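Local coordinates for protein glutathione-independent glyoxalase DJ-1 (Schizosaccharomyces pombe, PDB 4QYT) that converts methylglyoxal to D-lactate in a single glutathione-independent step and takes part in protection against reactive oxygen species, at residues A[15-20]-A[49-54]. Numbering follows the deposited sequence. Where two conformers were deposited one is given.
Sequences TDEIEF and MSRDVE. With EDO (1,2-ethanediol), chain G.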
ATOM      1  N   THR A  15       3.004   6.638 -10.431  1.00  9.10           N
ATOM      2  CA  THR A  15       2.451   5.338 -10.057  1.00  8.63           C
ATOM      3  C   THR A  15       1.768   5.434  -8.687  1.00  8.49           C
ATOM      4  O   THR A  15       2.302   6.048  -7.743  1.00  8.71           O
ATOM      5  CB  THR A  15       3.563   4.266 -10.030  1.00  8.32           C
ATOM      6  OG1 THR A  15       3.969   3.988 -11.381  1.00  9.73           O
ATOM      7  CG2 THR A  15       3.108   3.000  -9.347  1.00  9.17           C
ATOM      8  N   ASP A  16       0.639   4.754  -8.560  1.00  8.51           N
ATOM      9  CA  ASP A  16      -0.080   4.730  -7.297  1.00  8.66           C
ATOM     10  C   ASP A  16       0.654   3.956  -6.196  1.00  7.64           C
ATOM     11  O   ASP A  16       1.052   2.809  -6.394  1.00  8.27           O
ATOM     12  CB  ASP A  16      -1.462   4.111  -7.517  1.00  9.32           C
ATOM     13  CG  ASP A  16      -2.272   4.149  -6.273  1.00  9.20           C
ATOM     14  OD1 ASP A  16      -2.715   5.265  -5.929  1.00 10.76           O
ATOM     15  OD2 ASP A  16      -2.462   3.087  -5.648  1.00 10.27           O
ATOM     16  N   GLU A  17       0.741   4.582  -5.036  1.00  7.67           N
ATOM     17  CA  GLU A  17       1.448   3.983  -3.897  1.00  7.83           C
ATOM     18  C   GLU A  17       0.793   2.694  -3.410  1.00  7.02           C
ATOM     19  O   GLU A  17       1.493   1.729  -3.038  1.00  7.63           O
ATOM     20  CB  GLU A  17       1.514   4.959  -2.734  1.00  8.17           C
ATOM     21  CG  GLU A  17       2.341   6.224  -2.945  1.00  9.04           C
ATOM     22  CD  GLU A  17       1.646   7.406  -3.594  1.00  9.19           C
ATOM     23  OE1 GLU A  17       0.593   7.218  -4.280  1.00 10.44           O
ATOM     24  OE2 GLU A  17       2.166   8.520  -3.443  1.00 10.62           O
ATOM     25  N   ILE A  18      -0.533   2.671  -3.341  1.00  7.16           N
ATOM     26  CA  ILE A  18      -1.241   1.513  -2.810  1.00  7.43           C
ATOM     27  C   ILE A  18      -1.069   0.315  -3.743  1.00  7.64           C
ATOM     28  O   ILE A  18      -0.799  -0.821  -3.287  1.00  8.05           O
ATOM     29  CB  ILE A  18      -2.720   1.853  -2.548  1.00  7.74           C
ATOM     30  CG1 ILE A  18      -2.818   2.883  -1.431  1.00  8.17           C
ATOM     31  CG2 ILE A  18      -3.505   0.597  -2.244  1.00  8.67           C
ATOM     32  CD1 ILE A  18      -4.186   3.573  -1.341  1.00  9.31           C
ATOM     33  N   GLU A  19      -1.241   0.566  -5.030  1.00  7.95           N
ATOM     34  CA  GLU A  19      -1.146  -0.509  -6.026  1.00  8.05           C
ATOM     35  C   GLU A  19       0.277  -1.024  -6.192  1.00  7.42           C
ATOM     36  O   GLU A  19       0.450  -2.187  -6.529  1.00  9.40           O
ATOM     37  CB  GLU A  19      -1.717  -0.029  -7.328  1.00  8.76           C
ATOM     38  CG  GLU A  19      -3.209   0.211  -7.212  1.00 10.09           C
ATOM     39  CD  GLU A  19      -3.773   1.065  -8.270  1.00 11.42           C
ATOM     40  OE1 GLU A  19      -3.118   1.435  -9.229  1.00 13.55           O
ATOM     41  OE2 GLU A  19      -4.971   1.439  -8.055  1.00 14.17           O
ATOM     42  N   PHE A  20       1.272  -0.173  -5.962  0.50  7.22           N
ATOM     43  CA  PHE A  20       2.663  -0.623  -5.894  0.50  7.23           C
ATOM     44  C   PHE A  20       2.893  -1.493  -4.647  0.50  7.26           C
ATOM     45  O   PHE A  20       3.433  -2.585  -4.729  0.50  7.05           O
ATOM     46  CB  PHE A  20       3.615   0.589  -5.898  0.50  7.13           C
ATOM     47  CG  PHE A  20       5.085   0.210  -5.833  0.50  6.68           C
ATOM     48  CD1 PHE A  20       5.666  -0.193  -4.618  0.50  6.36           C
ATOM     49  CD2 PHE A  20       5.861   0.159  -6.984  0.50  6.24           C
ATOM     50  CE1 PHE A  20       6.997  -0.589  -4.553  0.50  6.54           C
ATOM     51  CE2 PHE A  20       7.170  -0.241  -6.931  0.50  6.79           C
ATOM     52  CZ  PHE A  20       7.721  -0.640  -5.721  0.50  7.36           C
ATOM     53  N   MET A  49       5.799   9.353  -6.789  0.63  9.54           N
ATOM     54  CA  MET A  49       4.573   8.572  -6.938  0.63  9.34           C
ATOM     55  C   MET A  49       3.342   9.481  -7.123  0.63  9.12           C
ATOM     56  O   MET A  49       3.408  10.708  -6.939  0.63 10.38           O
ATOM     57  CB  MET A  49       4.426   7.614  -5.745  0.63  9.24           C
ATOM     58  CG  MET A  49       5.649   6.734  -5.482  0.63  9.18           C
ATOM     59  SD  MET A  49       5.981   5.524  -6.790  0.63  8.70           S
ATOM     60  CE  MET A  49       4.835   4.250  -6.296  0.63  8.92           C
ATOM     61  N   SER A  50       2.214   8.846  -7.422  1.00  9.76           N
ATOM     62  CA  SER A  50       0.947   9.528  -7.723  1.00 10.77           C
ATOM     63  C   SER A  50       0.526  10.515  -6.632  1.00 11.21           C
ATOM     64  O   SER A  50       0.111  11.630  -6.932  1.00 13.33           O
ATOM     65  CB  SER A  50      -0.143   8.478  -7.897  1.00 10.72           C
ATOM     66  OG  SER A  50      -1.306   9.150  -8.330  1.00 14.17           O
ATOM     67  N   ARG A  51       0.622  10.072  -5.383  1.00  9.84           N
ATOM     68  CA  ARG A  51       0.200  10.878  -4.221  1.00 10.60           C
ATOM     69  C   ARG A  51       1.408  11.400  -3.440  1.00 10.15           C
ATOM     70  O   ARG A  51       1.322  11.653  -2.238  1.00 11.07           O
ATOM     71  CB  ARG A  51      -0.784  10.071  -3.362  1.00 11.54           C
ATOM     72  CG  ARG A  51      -1.981   9.496  -4.111  1.00 11.89           C
ATOM     73  CD  ARG A  51      -2.812  10.534  -4.804  1.00 13.17           C
ATOM     74  NE  ARG A  51      -3.866   9.873  -5.547  1.00 14.53           N
ATOM     75  CZ  ARG A  51      -4.976  10.471  -5.944  1.00 16.74           C
ATOM     76  NH1 ARG A  51      -5.240  11.692  -5.540  1.00 16.68           N
ATOM     77  NH2 ARG A  51      -5.811   9.858  -6.757  1.00 17.45           N
ATOM     78  N   ASP A  52       2.508  11.631  -4.159  1.00 10.69           N
ATOM     79  CA  ASP A  52       3.630  12.424  -3.706  1.00 10.98           C
ATOM     80  C   ASP A  52       4.634  11.726  -2.800  1.00 10.86           C
ATOM     81  O   ASP A  52       5.574  12.363  -2.358  1.00 12.36           O
ATOM     82  CB  ASP A  52       3.184  13.752  -3.070  1.00 12.92           C
ATOM     83  CG  ASP A  52       2.264  14.513  -3.958  1.00 15.21           C
ATOM     84  OD1 ASP A  52       2.627  14.693  -5.132  1.00 18.53           O
ATOM     85  OD2 ASP A  52       1.160  14.874  -3.507  1.00 19.07           O
ATOM     86  N   VAL A  53       4.541  10.426  -2.606  1.00  9.73           N
ATOM     87  CA  VAL A  53       5.667   9.724  -1.991  1.00  9.09           C
ATOM     88  C   VAL A  53       6.868   9.775  -2.937  1.00  9.44           C
ATOM     89  O   VAL A  53       6.711   9.597  -4.127  1.00 10.52           O
ATOM     90  CB  VAL A  53       5.298   8.263  -1.689  1.00  9.89           C
ATOM     91  CG1 VAL A  53       6.517   7.395  -1.428  1.00 13.02           C
ATOM     92  CG2 VAL A  53       4.371   8.211  -0.502  1.00 11.18           C
ATOM     93  N   GLU A  54       8.053  10.022  -2.374  1.00  9.79           N
ATOM     94  CA  GLU A  54       9.296   9.923  -3.126  1.00 10.10           C
ATOM     95  C   GLU A  54      10.067   8.694  -2.689  1.00  9.41           C
ATOM     96  O   GLU A  54      10.438   8.553  -1.521  1.00 11.49           O
ATOM     97  CB  GLU A  54      10.113  11.193  -2.939  1.00 12.26           C
ATOM     98  CG  GLU A  54       9.362  12.406  -3.449  1.00 17.00           C
ATOM     99  CD  GLU A  54      10.094  13.698  -3.371  1.00 21.45           C
ATOM    100  OE1 GLU A  54      11.314  13.675  -3.319  1.00 30.34           O
ATOM    101  OE2 GLU A  54       9.434  14.710  -3.645  1.00 32.47           O
TER
HETATM  102  C1  EDO G 203      -5.122   8.478 -10.472  1.00 29.75           C
HETATM  103  O1  EDO G 203      -4.232   9.537 -10.718  1.00 28.68           O
HETATM  104  C2  EDO G 203      -4.558   7.886  -9.207  1.00 34.08           C
HETATM  105  O2  EDO G 203      -5.614   7.401  -8.433  1.00 22.94           O
HETATM  106  O   HOH W   1      -3.163   7.564  -7.247  1.00 13.71           O
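Glu17 leaves the first turn of its helix with CG anti to its own carbonyl carbon and bends at chi2 (86°), which carries the carboxylate up to the turn Met49-Asp52. Met49 bends at both chi2 and chi3, and in the conformer given its CE lies alongside Thr15, 3.7 Å from Thr15 CG2. The Glu17 carboxylate accepts from the amides of Arg51 and Val53. Val53 N gives Glu17 OE2 a nearly straight bond of 3.2 Å, met almost along the C-O axis. Arg51 N reaches both oxygens, weakly. It is 2.9 Å from Glu17 OE2, and Glu17 OE1 is slightly farther. The carboxylate also lies against Arg51 CB, and Val53 CG2 packs on Glu17 CG. An alanine at Glu17 would probably leave the buried amide of Val53 without its acceptor and open a gap beside Met49 and Val53. Ser50 N donates to Thr15 O at 2.8 Å, joining the two backbones.

The turn is a type I beta turn from Met49 to Asp52 in the hairpin of strands 46-48 and 54-56. It meets the start of helix 17-29, which follows the first strand of the DJ-1/PfpI core and carries the inferred active-site residue Glu19. Asp16 is the N-cap, and its OD2 accepts from Glu19 N at 2.9 Å. Asp16 OD1 has a salt bridge to Arg29 of the second subunit. It also takes a bond from a water that is hydrogen-bonded to Ser50 OG and accepts from Arg51 NE. In the conformers given, Met49 CE lies 3.9 Å from Phe20 CB, and both side chains also pack on Val11 and Met55. Trp24 of the second subunit packs on Glu17 and Val53.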